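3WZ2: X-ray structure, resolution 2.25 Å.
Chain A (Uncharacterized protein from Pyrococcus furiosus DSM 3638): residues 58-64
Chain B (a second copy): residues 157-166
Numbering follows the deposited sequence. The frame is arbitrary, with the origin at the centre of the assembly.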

# COMPACT_ATOMS: atom_id res chain seq x y z
N PRO A 58 4.82 12.84 10.25
CA PRO A 58 3.45 13.20 10.61
C PRO A 58 3.36 14.64 11.15
O PRO A 58 4.34 15.16 11.69
CB PRO A 58 3.03 12.16 11.65
CG PRO A 58 4.26 11.37 11.97
CD PRO A 58 5.32 11.65 10.96
N PRO A 59 2.22 15.29 10.93
CA PRO A 59 2.02 16.70 11.24
C PRO A 59 2.06 16.98 12.74
O PRO A 59 1.31 16.38 13.50
CB PRO A 59 0.62 17.01 10.69
CG PRO A 59 -0.07 15.69 10.60
CD PRO A 59 1.00 14.66 10.39
N MET A 60 2.93 17.89 13.14
CA MET A 60 3.09 18.30 14.55
C MET A 60 4.08 19.45 14.64
O MET A 60 4.95 19.59 13.79
CB MET A 60 3.58 17.16 15.42
CG MET A 60 5.01 16.77 15.16
SD MET A 60 5.41 15.31 16.14
CE MET A 60 4.51 14.09 15.20
N SER A 61 3.94 20.25 15.69
CA SER A 61 5.02 21.02 16.24
C SER A 61 5.25 20.60 17.68
O SER A 61 4.32 20.38 18.43
CB SER A 61 4.69 22.51 16.21
OG SER A 61 4.62 22.98 14.91
N LEU A 62 6.52 20.53 18.07
CA LEU A 62 6.90 20.45 19.45
C LEU A 62 7.15 21.88 19.94
O LEU A 62 7.78 22.68 19.24
CB LEU A 62 8.16 19.61 19.57
CG LEU A 62 7.98 18.17 19.06
CD1 LEU A 62 9.29 17.44 19.13
CD2 LEU A 62 6.91 17.40 19.83
N ILE A 63 6.66 22.21 21.12
CA ILE A 63 6.93 23.52 21.70
C ILE A 63 8.05 23.35 22.73
O ILE A 63 7.91 22.56 23.65
CB ILE A 63 5.72 24.12 22.41
CG1 ILE A 63 4.47 24.04 21.53
CG2 ILE A 63 6.02 25.55 22.81
CD1 ILE A 63 4.63 24.67 20.18
N LEU A 64 9.12 24.10 22.55
CA LEU A 64 10.28 24.05 23.40
C LEU A 64 10.64 25.49 23.75
O LEU A 64 10.92 26.28 22.85
CB LEU A 64 11.46 23.38 22.67
CG LEU A 64 11.37 21.87 22.32
CD1 LEU A 64 12.61 21.33 21.58
CD2 LEU A 64 11.13 21.03 23.56
N THR B 157 -0.29 18.35 17.82
CA THR B 157 -0.35 17.39 16.70
C THR B 157 -1.47 17.77 15.74
O THR B 157 -2.33 18.59 16.05
CB THR B 157 -0.65 15.97 17.17
OG1 THR B 157 -1.88 15.99 17.93
CG2 THR B 157 0.48 15.45 18.05
N GLY B 158 -1.37 17.27 14.52
CA GLY B 158 -2.39 17.54 13.53
C GLY B 158 -2.19 18.83 12.78
O GLY B 158 -1.11 19.46 12.81
N MET B 159 -3.27 19.23 12.11
CA MET B 159 -3.24 20.41 11.25
C MET B 159 -2.72 21.63 12.00
O MET B 159 -1.94 22.42 11.44
CB MET B 159 -4.65 20.66 10.66
CG MET B 159 -4.77 21.91 9.80
SD MET B 159 -3.76 21.88 8.32
CE MET B 159 -4.72 20.83 7.23
N SER B 160 -3.20 21.82 13.24
CA SER B 160 -2.90 23.05 13.97
C SER B 160 -1.40 23.18 14.21
O SER B 160 -0.81 24.22 13.97
CB SER B 160 -3.67 23.09 15.29
OG SER B 160 -5.04 23.29 14.98
N GLY B 161 -0.78 22.08 14.63
CA GLY B 161 0.70 22.06 14.78
C GLY B 161 1.44 22.32 13.49
O GLY B 161 2.44 23.03 13.46
N LYS B 162 0.97 21.73 12.40
CA LYS B 162 1.67 21.83 11.13
C LYS B 162 1.58 23.23 10.58
O LYS B 162 2.56 23.78 10.14
CB LYS B 162 1.11 20.84 10.08
CG LYS B 162 2.01 20.71 8.84
CD LYS B 162 3.30 19.99 9.21
CE LYS B 162 4.41 20.10 8.19
NZ LYS B 162 4.12 19.32 6.98
N LEU B 163 0.39 23.81 10.64
CA LEU B 163 0.19 25.17 10.15
C LEU B 163 0.98 26.17 10.94
O LEU B 163 1.58 27.08 10.38
CB LEU B 163 -1.27 25.57 10.28
CG LEU B 163 -2.09 26.17 9.19
CD1 LEU B 163 -1.54 25.74 7.86
CD2 LEU B 163 -3.59 25.89 9.38
N LEU B 164 0.95 26.04 12.25
CA LEU B 164 1.75 26.94 13.08
C LEU B 164 3.17 27.02 12.51
O LEU B 164 3.70 28.11 12.28
CB LEU B 164 1.79 26.43 14.52
CG LEU B 164 2.70 27.14 15.50
CD1 LEU B 164 2.26 28.58 15.66
CD2 LEU B 164 2.70 26.41 16.83
N TRP B 165 3.77 25.86 12.28
CA TRP B 165 5.18 25.78 11.88
C TRP B 165 5.31 26.27 10.42
O TRP B 165 6.14 27.15 10.13
CB TRP B 165 5.72 24.36 12.06
CG TRP B 165 7.13 24.16 11.44
CD1 TRP B 165 7.44 23.50 10.30
CD2 TRP B 165 8.35 24.67 11.96
NE1 TRP B 165 8.77 23.56 10.07
CE2 TRP B 165 9.36 24.29 11.06
CE3 TRP B 165 8.68 25.40 13.08
CZ2 TRP B 165 10.71 24.60 11.28
CZ3 TRP B 165 10.03 25.72 13.31
CH2 TRP B 165 11.02 25.34 12.40
N GLU B 166 4.51 25.72 9.51
CA GLU B 166 4.70 25.99 8.09
C GLU B 166 4.36 27.41 7.71
O GLU B 166 5.10 28.05 6.94
CB GLU B 166 3.92 25.02 7.21
CG GLU B 166 4.49 23.59 7.21
CD GLU B 166 5.90 23.48 6.63
OE1 GLU B 166 6.18 24.22 5.65
OE2 GLU B 166 6.76 22.69 7.17

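This is a close strand-on-helix contact between two copies of the protein, held by two hydrogen bonds and made possible by a glycine on the helix. The strand of chain A, residues 60-64, crosses the helix of chain B at 72°, and the two axes come within 5.8 Å. Thr B157 forms an antiparallel, non-hydrogen-bonded bridge with Met A60. Met A60 CA and Thr B157 CA are 4.2 Å apart, and both side chains lie on the same face of the sheet. Next to this bridge, Gly B158 N donates a hydrogen bond to Pro A59 O at 3.0 Å. The phi/psi of Gly B158, 86/-165, by itself calls for glycine.

Gly B161 faces the strand. A CB here would lie 2.8 Å from Ser A61 N, a clash, so the bare backbone lets the strand come close. Ser A61 OG donates a short hydrogen bond, 2.6 Å, to Gly B161 O. That carbonyl also accepts the weak helical bond from Trp B165 N. Ser A61 OG also lies 3.4 Å from Trp B165 CB.

Apolar packing extends the contact. Pro A59 CB rests 3.9 Å from Lys B162 CB, on the aliphatic part of the lysine. Farther along, Ile A63 CD1 meets Leu B164 CD2 at 4.2 Å.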